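Local atomic coordinates of vacuolar protein sorting protein 36 (Saccharomyces cerevisiae, PDB entry 2CAY), a protein that works in the ESCRT-II complex of multivesicular-body sorting, where its N-terminal GLUE domain, of PH fold, probably links the complex to membranes and to ESCRT-I. Residues L79-Y87 against S125-L136; T93-F101 against F111-D120. All coordinates share one frame; numbering follows the deposited sequence.

Contacts 1 and 2 reach the same antiparallel sheet, in which strand 82-88 lies next to strand 97-102. Contact 2 is a buried hairpin within that sheet, whose main chains are hydrogen-bonded to each other; at one end polar groups gather round a sulfate ion. Contact 1 is only partly buried and sets helix 122-137 against an edge strand of the sheet within the chain, 82-88, by methyl and methylene packing without a direct hydrogen bond. The two meet where Ala83 N probably bonds Phe101 O at 2.8 Å, and where Leu98 of contact 2 reaches Ser125 of the helix. In sequence, contact 2 is nested within the loop that contact 1 closes.

Contact 1 of 2, residues L79-Y87 against S125-L136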
loop_
_atom_site.group_PDB
_atom_site.type_symbol
_atom_site.label_atom_id
_atom_site.label_comp_id
_atom_site.label_asym_id
_atom_site.label_seq_id
_atom_site.Cartn_x
_atom_site.Cartn_y
_atom_site.Cartn_z
ATOM N N LEU A 79 -6.967 -23.791 3.732
ATOM C CA LEU A 79 -5.630 -23.234 3.469
ATOM C C LEU A 79 -5.009 -23.783 2.176
ATOM O O LEU A 79 -4.274 -23.084 1.484
ATOM C CB LEU A 79 -4.688 -23.476 4.650
ATOM C CG LEU A 79 -5.015 -22.784 5.972
ATOM C CD1 LEU A 79 -4.048 -23.319 7.079
ATOM C CD2 LEU A 79 -4.951 -21.235 5.839
ATOM N N ASP A 80 -5.299 -25.040 1.865
ATOM C CA ASP A 80 -4.841 -25.658 0.617
ATOM C C ASP A 80 -5.367 -24.967 -0.665
ATOM O O ASP A 80 -4.837 -25.198 -1.728
ATOM C CB ASP A 80 -5.216 -27.140 0.576
ATOM C CG ASP A 80 -4.486 -27.883 -0.548
ATOM O OD1 ASP A 80 -3.226 -28.029 -0.476
ATOM O OD2 ASP A 80 -5.175 -28.300 -1.517
ATOM N N ASP A 81 -6.391 -24.132 -0.563
ATOM C CA ASP A 81 -6.914 -23.388 -1.733
ATOM C C ASP A 81 -6.257 -21.988 -1.920
ATOM O O ASP A 81 -6.575 -21.247 -2.883
ATOM C CB ASP A 81 -8.428 -23.271 -1.628
ATOM C CG ASP A 81 -9.145 -24.633 -1.823
ATOM O OD1 ASP A 81 -8.496 -25.589 -2.325
ATOM O OD2 ASP A 81 -10.342 -24.730 -1.464
ATOM N N LEU A 82 -5.337 -21.643 -1.019
ATOM C CA LEU A 82 -4.703 -20.325 -1.010
ATOM C C LEU A 82 -3.288 -20.339 -1.565
ATOM O O LEU A 82 -2.541 -21.305 -1.401
ATOM C CB LEU A 82 -4.664 -19.744 0.421
ATOM C CG LEU A 82 -5.972 -19.532 1.185
ATOM C CD1 LEU A 82 -5.677 -18.789 2.521
ATOM C CD2 LEU A 82 -7.052 -18.767 0.365
ATOM N N ALA A 83 -2.919 -19.235 -2.216
ATOM C CA ALA A 83 -1.573 -19.021 -2.706
ATOM C C ALA A 83 -0.785 -17.980 -1.918
ATOM O O ALA A 83 0.446 -18.149 -1.711
ATOM C CB ALA A 83 -1.578 -18.689 -4.239
ATOM N N TYR A 84 -1.455 -16.904 -1.474
ATOM C CA TYR A 84 -0.797 -15.868 -0.662
ATOM C C TYR A 84 -1.771 -15.278 0.334
ATOM O O TYR A 84 -2.974 -15.311 0.136
ATOM C CB TYR A 84 -0.292 -14.672 -1.519
ATOM C CG TYR A 84 0.540 -15.003 -2.735
ATOM C CD1 TYR A 84 1.936 -14.903 -2.679
ATOM C CD2 TYR A 84 -0.056 -15.394 -3.945
ATOM C CE1 TYR A 84 2.745 -15.205 -3.794
ATOM C CE2 TYR A 84 0.738 -15.707 -5.076
ATOM C CZ TYR A 84 2.136 -15.590 -4.992
ATOM O OH TYR A 84 2.914 -15.861 -6.086
ATOM N N VAL A 85 -1.225 -14.696 1.400
ATOM C CA VAL A 85 -1.977 -13.807 2.261
ATOM C C VAL A 85 -1.151 -12.523 2.386
ATOM O O VAL A 85 0.089 -12.570 2.365
ATOM C CB VAL A 85 -2.352 -14.441 3.646
ATOM C CG1 VAL A 85 -2.960 -15.801 3.470
ATOM C CG2 VAL A 85 -1.131 -14.557 4.536
ATOM N N ASN A 86 -1.828 -11.383 2.470
ATOM C CA ASN A 86 -1.176 -10.074 2.569
ATOM C C ASN A 86 -1.895 -9.213 3.600
ATOM O O ASN A 86 -3.084 -9.012 3.501
ATOM C CB ASN A 86 -1.171 -9.339 1.213
ATOM C CG ASN A 86 -0.737 -7.857 1.330
ATOM O OD1 ASN A 86 0.404 -7.520 1.732
ATOM N ND2 ASN A 86 -1.659 -6.955 0.980
ATOM N N TYR A 87 -1.148 -8.707 4.583
ATOM C CA TYR A 87 -1.659 -7.775 5.586
ATOM C C TYR A 87 -1.683 -6.342 5.079
ATOM O O TYR A 87 -0.676 -5.855 4.551
ATOM C CB TYR A 87 -0.765 -7.841 6.826
ATOM C CG TYR A 87 -1.200 -6.924 7.961
ATOM C CD1 TYR A 87 -2.262 -7.279 8.807
ATOM C CD2 TYR A 87 -0.560 -5.701 8.187
ATOM C CE1 TYR A 87 -2.675 -6.443 9.854
ATOM C CE2 TYR A 87 -0.965 -4.854 9.259
ATOM C CZ TYR A 87 -2.028 -5.243 10.074
ATOM O OH TYR A 87 -2.441 -4.455 11.123
ATOM N N SER A 125 -2.553 -12.596 11.512
ATOM C CA SER A 125 -1.998 -12.595 10.162
ATOM C C SER A 125 -0.649 -13.296 10.131
ATOM O O SER A 125 -0.373 -14.060 9.223
ATOM C CB SER A 125 -1.870 -11.175 9.631
ATOM O OG SER A 125 -3.157 -10.569 9.597
ATOM N N GLN A 126 0.195 -13.017 11.127
ATOM C CA GLN A 126 1.505 -13.688 11.204
ATOM C C GLN A 126 1.366 -15.222 11.325
ATOM O O GLN A 126 2.073 -15.982 10.639
ATOM C CB GLN A 126 2.307 -13.120 12.390
ATOM C CG GLN A 126 2.876 -11.709 12.038
ATOM C CD GLN A 126 3.528 -10.993 13.230
ATOM O OE1 GLN A 126 3.234 -11.289 14.392
ATOM N NE2 GLN A 126 4.415 -10.038 12.934
ATOM N N ALA A 127 0.448 -15.669 12.164
ATOM C CA ALA A 127 0.206 -17.099 12.350
ATOM C C ALA A 127 -0.324 -17.716 11.015
ATOM O O ALA A 127 0.059 -18.809 10.615
ATOM C CB ALA A 127 -0.809 -17.299 13.467
ATOM N N THR A 128 -1.196 -16.987 10.326
ATOM C CA THR A 128 -1.767 -17.469 9.052
ATOM C C THR A 128 -0.687 -17.584 7.969
ATOM O O THR A 128 -0.646 -18.577 7.241
ATOM C CB THR A 128 -2.923 -16.539 8.558
ATOM O OG1 THR A 128 -3.969 -16.507 9.548
ATOM C CG2 THR A 128 -3.505 -17.080 7.218
ATOM N N GLU A 129 0.187 -16.579 7.877
ATOM C CA GLU A 129 1.339 -16.638 6.961
ATOM C C GLU A 129 2.173 -17.915 7.177
ATOM O O GLU A 129 2.574 -18.585 6.207
ATOM C CB GLU A 129 2.236 -15.410 7.131
ATOM C CG GLU A 129 1.687 -14.101 6.536
ATOM C CD GLU A 129 2.573 -12.847 6.830
ATOM O OE1 GLU A 129 3.379 -12.844 7.811
ATOM O OE2 GLU A 129 2.404 -11.825 6.099
ATOM N N ARG A 130 2.400 -18.260 8.447
ATOM C CA ARG A 130 3.209 -19.425 8.804
ATOM C C ARG A 130 2.490 -20.728 8.456
ATOM O O ARG A 130 3.126 -21.621 7.913
ATOM C CB ARG A 130 3.589 -19.401 10.291
ATOM C CG ARG A 130 4.532 -20.534 10.725
ATOM C CD ARG A 130 5.102 -20.316 12.134
ATOM N NE ARG A 130 6.092 -19.240 12.103
ATOM C CZ ARG A 130 7.398 -19.382 12.313
ATOM N NH1 ARG A 130 7.921 -20.562 12.654
ATOM N NH2 ARG A 130 8.182 -18.317 12.210
ATOM N N ALA A 131 1.188 -20.803 8.752
ATOM C CA ALA A 131 0.361 -21.993 8.524
ATOM C C ALA A 131 0.241 -22.246 7.014
ATOM O O ALA A 131 0.437 -23.388 6.549
ATOM C CB ALA A 131 -1.008 -21.839 9.179
ATOM N N LEU A 132 0.005 -21.170 6.245
ATOM C CA LEU A 132 0.055 -21.254 4.785
ATOM C C LEU A 132 1.412 -21.731 4.259
ATOM O O LEU A 132 1.483 -22.669 3.453
ATOM C CB LEU A 132 -0.328 -19.900 4.127
ATOM C CG LEU A 132 -0.322 -19.935 2.592
ATOM C CD1 LEU A 132 -1.240 -21.043 2.045
ATOM C CD2 LEU A 132 -0.715 -18.583 2.039
ATOM N N GLU A 133 2.497 -21.092 4.682
ATOM C CA GLU A 133 3.814 -21.519 4.236
ATOM C C GLU A 133 4.108 -23.024 4.519
ATOM O O GLU A 133 4.705 -23.696 3.659
ATOM C CB GLU A 133 4.924 -20.598 4.775
ATOM C CG GLU A 133 6.298 -20.813 4.080
ATOM C CD GLU A 133 6.425 -20.156 2.687
ATOM O OE1 GLU A 133 5.414 -19.739 2.059
ATOM O OE2 GLU A 133 7.573 -20.064 2.209
ATOM N N ASN A 134 3.649 -23.561 5.663
ATOM C CA ASN A 134 3.852 -24.986 5.976
ATOM C C ASN A 134 3.180 -25.866 4.913
ATOM O O ASN A 134 3.701 -26.920 4.547
ATOM C CB ASN A 134 3.280 -25.384 7.357
ATOM C CG ASN A 134 4.064 -24.786 8.535
ATOM O OD1 ASN A 134 5.198 -24.339 8.387
ATOM N ND2 ASN A 134 3.436 -24.754 9.700
ATOM N N ILE A 135 1.997 -25.460 4.469
ATOM C CA ILE A 135 1.278 -26.228 3.451
ATOM C C ILE A 135 1.963 -26.093 2.088
ATOM O O ILE A 135 2.171 -27.100 1.405
ATOM C CB ILE A 135 -0.175 -25.823 3.399
ATOM C CG1 ILE A 135 -0.864 -26.371 4.646
ATOM C CG2 ILE A 135 -0.838 -26.327 2.109
ATOM C CD1 ILE A 135 -1.998 -25.577 5.072
ATOM N N LEU A 136 2.341 -24.868 1.710
ATOM C CA LEU A 136 2.952 -24.618 0.398
ATOM C C LEU A 136 4.252 -25.356 0.190
ATOM O O LEU A 136 4.474 -25.910 -0.888
ATOM C CB LEU A 136 3.149 -23.113 0.117
ATOM C CG LEU A 136 1.854 -22.337 -0.164
ATOM C CD1 LEU A 136 2.129 -20.817 -0.328
ATOM C CD2 LEU A 136 1.120 -22.887 -1.397
HETATM O O HOH W 1 1.616 -9.445 4.788
#
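Leu132 carries the middle of this contact, its two methyl groups divided between the 3-10 turn and the strand. CG is anti to the backbone N (chi1 -179°), which brings the fork up to residues 79-85: CD1 lies 3.7 Å from Leu79 O and also touches Leu82 CB, while CD2 packs against Val85 CG1. Leucine suits this place because its forked end can touch the 79-82 turn with one methyl and the strand with the other. At one end Leu79 and Ile135 cross nearly at a right angle, and Leu79 CB presses on Ile135 CD1 at 3.4 Å, tighter than usual van der Waals contact; Leu79 CD1 also reaches the small methyl of Ala131. Further along, Val85 offers CG1 to the methyl of Thr128 and CG2 to Glu129 CG at 3.5 Å, so the aliphatic part of the glutamate serves as packing.

The Glu129 carboxylate extends beyond this packing, where a water donates to OE2 (2.8 Å) and accepts from Tyr87 N (2.9 Å). Tyr87 CD1 lies 3.5 Å from Ser125 OG, but both hydroxyls bond elsewhere, Tyr87 OH with Asp120 O and Ser125 OG with Gly121 O. The carbonyl of Ala83 is buried without a polar partner in the model; Leu136 CD1 sits 3.4 Å from that oxygen.

Behind this shell, Ala83 and Tyr84 both face Phe101 in a classic beta bulge. Tyr84 turns away from the helix, its hydroxyl bonded to Glu110 of the second subunit. Leu57 and Ile62 of the other sheet also touch the helix. Strand 84-87 and the helix run antiparallel at 164°, their axes 8.8 Å apart. A C-terminal helix capping one end of the beta sandwich formed by two antiparallel sheets is the hallmark of the PH fold.

Contact 2 of 2, residues T93-F101 against F111-D120; sequences TRSPRLILF and FVQLSFRKSD. With SO4 (sulfate ion), chain C.
The beta hairpin of strands 97-102 and 112-116 and the loops at its end, with Ser95, Arg97, Ser115 and Arg117, line a sulfate site. The ion probably comes from the crystallisation liquor, but in a lipid-binding domain it may mark a site able to hold a phosphate. Arg97 reaches sulfate O4 through NE and NH2 (3.1 Å from NH2). Its NH1 bonds Gln113 OE1 at 2.8 Å, in the guanidinium plane but above the amide's carbonyl plane. Thr93 CG2 lies over one guanidinium face, and Tyr41 makes a cation-pi contact with the same side chain, which limits its rotation. Arg117, bent at chi2 (65°), brings NH2 within 2.9 Å of sulfate O1, to which Ser115 OG also donates at 2.8 Å. Ser95 gives two bonds, N to O4 and OG to O2; a short hydroxyl side chain lets backbone and side chain grip the ion together.

Hydrogen-bonded pairs Leu98-Leu114 and Leu100-Val112 hold the strands, Leu100 N to Val112 O being 2.7 Å, and Phe116 N closes on Pro96 O almost straight (177°). The leucines and Val112 line the opposite face. There Leu98 and Leu114 meet helix 122-137, while strands 82-88 and 38-42 flank the hairpin; the Tyr41 hydroxyl completes the sulfate site.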
loop_
_atom_site.group_PDB
_atom_site.type_symbol
_atom_site.label_atom_id
_atom_site.label_comp_id
_atom_site.label_asym_id
_atom_site.label_seq_id
_atom_site.Cartn_x
_atom_site.Cartn_y
_atom_site.Cartn_z
ATOM N N THR A 93 -8.581 2.069 4.941
ATOM C CA THR A 93 -9.691 1.291 5.454
ATOM C C THR A 93 -9.858 1.604 6.947
ATOM O O THR A 93 -8.864 1.852 7.644
ATOM C CB THR A 93 -9.486 -0.216 5.202
ATOM O OG1 THR A 93 -8.307 -0.656 5.862
ATOM C CG2 THR A 93 -9.328 -0.531 3.682
ATOM N N ARG A 94 -11.102 1.611 7.419
ATOM C CA ARG A 94 -11.384 1.828 8.852
ATOM C C ARG A 94 -10.636 0.816 9.722
ATOM O O ARG A 94 -10.080 1.187 10.742
ATOM C CB ARG A 94 -12.877 1.729 9.148
ATOM C CG ARG A 94 -13.678 2.843 8.500
ATOM C CD ARG A 94 -15.090 2.937 9.072
ATOM N NE ARG A 94 -15.956 3.655 8.133
ATOM C CZ ARG A 94 -15.874 4.959 7.868
ATOM N NH1 ARG A 94 -14.967 5.726 8.481
ATOM N NH2 ARG A 94 -16.710 5.499 6.988
ATOM N N SER A 95 -10.629 -0.456 9.298
ATOM C CA SER A 95 -9.922 -1.538 10.045
ATOM C C SER A 95 -8.775 -2.113 9.225
ATOM O O SER A 95 -8.840 -2.122 7.991
ATOM C CB SER A 95 -10.895 -2.669 10.384
ATOM O OG SER A 95 -12.033 -2.174 11.049
ATOM N N PRO A 96 -7.717 -2.623 9.898
ATOM C CA PRO A 96 -6.721 -3.400 9.118
ATOM C C PRO A 96 -7.362 -4.649 8.481
ATOM O O PRO A 96 -8.407 -5.102 8.960
ATOM C CB PRO A 96 -5.658 -3.819 10.161
ATOM C CG PRO A 96 -5.995 -3.118 11.428
ATOM C CD PRO A 96 -7.402 -2.558 11.344
ATOM N N ARG A 97 -6.754 -5.162 7.423
ATOM C CA ARG A 97 -7.339 -6.242 6.612
ATOM C C ARG A 97 -6.290 -7.299 6.374
ATOM O O ARG A 97 -5.093 -7.000 6.134
ATOM C CB ARG A 97 -7.768 -5.712 5.241
ATOM C CG ARG A 97 -8.681 -4.478 5.247
ATOM C CD ARG A 97 -10.111 -4.846 5.486
ATOM N NE ARG A 97 -10.989 -3.651 5.397
ATOM C CZ ARG A 97 -11.588 -3.193 4.298
ATOM N NH1 ARG A 97 -11.428 -3.795 3.123
ATOM N NH2 ARG A 97 -12.335 -2.066 4.375
ATOM N N LEU A 98 -6.726 -8.550 6.405
ATOM C CA LEU A 98 -5.900 -9.625 5.864
ATOM C C LEU A 98 -6.517 -10.114 4.535
ATOM O O LEU A 98 -7.654 -10.566 4.511
ATOM C CB LEU A 98 -5.711 -10.763 6.874
ATOM C CG LEU A 98 -4.809 -11.927 6.394
ATOM C CD1 LEU A 98 -3.346 -11.456 6.249
ATOM C CD2 LEU A 98 -4.887 -13.130 7.341
ATOM N N ILE A 99 -5.763 -9.976 3.449
ATOM C CA ILE A 99 -6.235 -10.303 2.073
ATOM C C ILE A 99 -5.781 -11.714 1.706
ATOM O O ILE A 99 -4.594 -12.032 1.811
ATOM C CB ILE A 99 -5.625 -9.312 1.022
ATOM C CG1 ILE A 99 -5.678 -7.855 1.488
ATOM C CG2 ILE A 99 -6.192 -9.538 -0.411
ATOM C CD1 ILE A 99 -6.952 -7.445 2.052
ATOM N N LEU A 100 -6.735 -12.561 1.346
ATOM C CA LEU A 100 -6.443 -13.957 0.949
ATOM C C LEU A 100 -6.553 -14.100 -0.570
ATOM O O LEU A 100 -7.630 -13.846 -1.139
ATOM C CB LEU A 100 -7.431 -14.917 1.633
ATOM C CG LEU A 100 -7.639 -14.654 3.129
ATOM C CD1 LEU A 100 -8.681 -15.655 3.723
ATOM C CD2 LEU A 100 -6.318 -14.737 3.863
ATOM N N PHE A 101 -5.458 -14.559 -1.186
ATOM C CA PHE A 101 -5.387 -14.848 -2.629
ATOM C C PHE A 101 -5.516 -16.341 -2.894
ATOM O O PHE A 101 -4.779 -17.142 -2.281
ATOM C CB PHE A 101 -4.048 -14.373 -3.171
ATOM C CG PHE A 101 -3.969 -12.901 -3.399
ATOM C CD1 PHE A 101 -5.115 -12.114 -3.399
ATOM C CD2 PHE A 101 -2.761 -12.324 -3.767
ATOM C CE1 PHE A 101 -5.037 -10.771 -3.665
ATOM C CE2 PHE A 101 -2.685 -10.964 -4.043
ATOM C CZ PHE A 101 -3.833 -10.201 -3.983
ATOM N N PHE A 111 -11.298 -12.651 -4.386
ATOM C CA PHE A 111 -10.362 -12.885 -3.288
ATOM C C PHE A 111 -11.159 -12.633 -2.009
ATOM O O PHE A 111 -12.307 -12.191 -2.052
ATOM C CB PHE A 111 -9.112 -11.957 -3.375
ATOM C CG PHE A 111 -9.450 -10.482 -3.442
ATOM C CD1 PHE A 111 -9.524 -9.701 -2.280
ATOM C CD2 PHE A 111 -9.646 -9.859 -4.670
ATOM C CE1 PHE A 111 -9.833 -8.339 -2.347
ATOM C CE2 PHE A 111 -9.962 -8.508 -4.735
ATOM C CZ PHE A 111 -10.034 -7.741 -3.579
ATOM N N VAL A 112 -10.556 -12.917 -0.866
ATOM C CA VAL A 112 -11.247 -12.701 0.400
ATOM C C VAL A 112 -10.504 -11.699 1.258
ATOM O O VAL A 112 -9.294 -11.577 1.156
ATOM C CB VAL A 112 -11.410 -14.056 1.215
ATOM C CG1 VAL A 112 -11.876 -13.765 2.692
ATOM C CG2 VAL A 112 -12.393 -14.997 0.494
ATOM N N GLN A 113 -11.224 -10.983 2.106
ATOM C CA GLN A 113 -10.548 -10.210 3.175
ATOM C C GLN A 113 -11.153 -10.534 4.521
ATOM O O GLN A 113 -12.371 -10.715 4.643
ATOM C CB GLN A 113 -10.658 -8.705 2.976
ATOM C CG GLN A 113 -10.577 -8.217 1.510
ATOM C CD GLN A 113 -10.709 -6.708 1.437
ATOM O OE1 GLN A 113 -10.022 -5.991 2.180
ATOM N NE2 GLN A 113 -11.619 -6.214 0.571
ATOM N N LEU A 114 -10.300 -10.516 5.539
ATOM C CA LEU A 114 -10.722 -10.541 6.927
ATOM C C LEU A 114 -10.527 -9.120 7.466
ATOM O O LEU A 114 -9.426 -8.544 7.322
ATOM C CB LEU A 114 -9.824 -11.508 7.710
ATOM C CG LEU A 114 -9.686 -12.901 7.090
ATOM C CD1 LEU A 114 -8.787 -13.779 8.028
ATOM C CD2 LEU A 114 -11.040 -13.564 6.874
ATOM N N SER A 115 -11.552 -8.550 8.080
ATOM C CA SER A 115 -11.421 -7.192 8.557
ATOM C C SER A 115 -11.452 -7.159 10.082
ATOM O O SER A 115 -12.413 -7.649 10.706
ATOM C CB SER A 115 -12.497 -6.291 7.914
ATOM O OG SER A 115 -12.312 -4.941 8.333
ATOM N N PHE A 116 -10.409 -6.591 10.692
ATOM C CA PHE A 116 -10.245 -6.680 12.161
ATOM C C PHE A 116 -10.749 -5.458 12.930
ATOM O O PHE A 116 -10.050 -4.452 13.005
ATOM C CB PHE A 116 -8.791 -6.976 12.556
ATOM C CG PHE A 116 -8.242 -8.254 11.969
ATOM C CD1 PHE A 116 -8.319 -9.454 12.695
ATOM C CD2 PHE A 116 -7.673 -8.262 10.712
ATOM C CE1 PHE A 116 -7.828 -10.657 12.165
ATOM C CE2 PHE A 116 -7.147 -9.467 10.169
ATOM C CZ PHE A 116 -7.245 -10.659 10.905
ATOM N N ARG A 117 -11.914 -5.562 13.567
ATOM C CA ARG A 117 -12.541 -4.364 14.170
ATOM C C ARG A 117 -12.129 -4.080 15.617
ATOM O O ARG A 117 -12.359 -2.979 16.120
ATOM C CB ARG A 117 -14.074 -4.407 14.073
ATOM C CG ARG A 117 -14.637 -3.944 12.732
ATOM C CD ARG A 117 -14.224 -4.878 11.602
ATOM N NE ARG A 117 -14.821 -4.495 10.316
ATOM C CZ ARG A 117 -15.949 -4.996 9.800
ATOM N NH1 ARG A 117 -16.677 -5.865 10.478
ATOM N NH2 ARG A 117 -16.360 -4.595 8.601
ATOM N N LYS A 118 -11.543 -5.046 16.284
ATOM C CA LYS A 118 -11.195 -4.870 17.696
ATOM C C LYS A 118 -9.755 -5.251 18.012
ATOM O O LYS A 118 -9.385 -5.356 19.181
ATOM C CB LYS A 118 -12.145 -5.683 18.609
ATOM C CG LYS A 118 -13.577 -5.116 18.739
ATOM C CD LYS A 118 -13.662 -3.641 19.106
ATOM C CE LYS A 118 -15.152 -3.216 19.242
ATOM N NZ LYS A 118 -15.367 -1.737 18.991
ATOM N N SER A 119 -8.950 -5.463 16.982
ATOM C CA SER A 119 -7.508 -5.764 17.136
ATOM C C SER A 119 -6.801 -5.253 15.893
ATOM O O SER A 119 -7.456 -4.888 14.939
ATOM C CB SER A 119 -7.252 -7.260 17.305
ATOM O OG SER A 119 -7.368 -7.941 16.062
ATOM N N ASP A 120 -5.467 -5.200 15.900
ATOM C CA ASP A 120 -4.757 -4.799 14.679
ATOM C C ASP A 120 -4.606 -5.978 13.729
ATOM O O ASP A 120 -4.073 -5.830 12.638
ATOM C CB ASP A 120 -3.379 -4.197 15.018
ATOM C CG ASP A 120 -2.528 -5.117 15.890
ATOM O OD1 ASP A 120 -2.672 -6.362 15.825
ATOM O OD2 ASP A 120 -1.708 -4.566 16.667
HETATM S S SO4 C . -13.825 -1.882 7.729
HETATM O O1 SO4 C . -14.219 -3.199 7.262
HETATM O O2 SO4 C . -13.974 -1.782 9.182
HETATM O O3 SO4 C . -14.741 -0.915 7.099
HETATM O O4 SO4 C . -12.447 -1.579 7.446
HETATM O O HOH W 2 -12.490 -3.376 0.485
#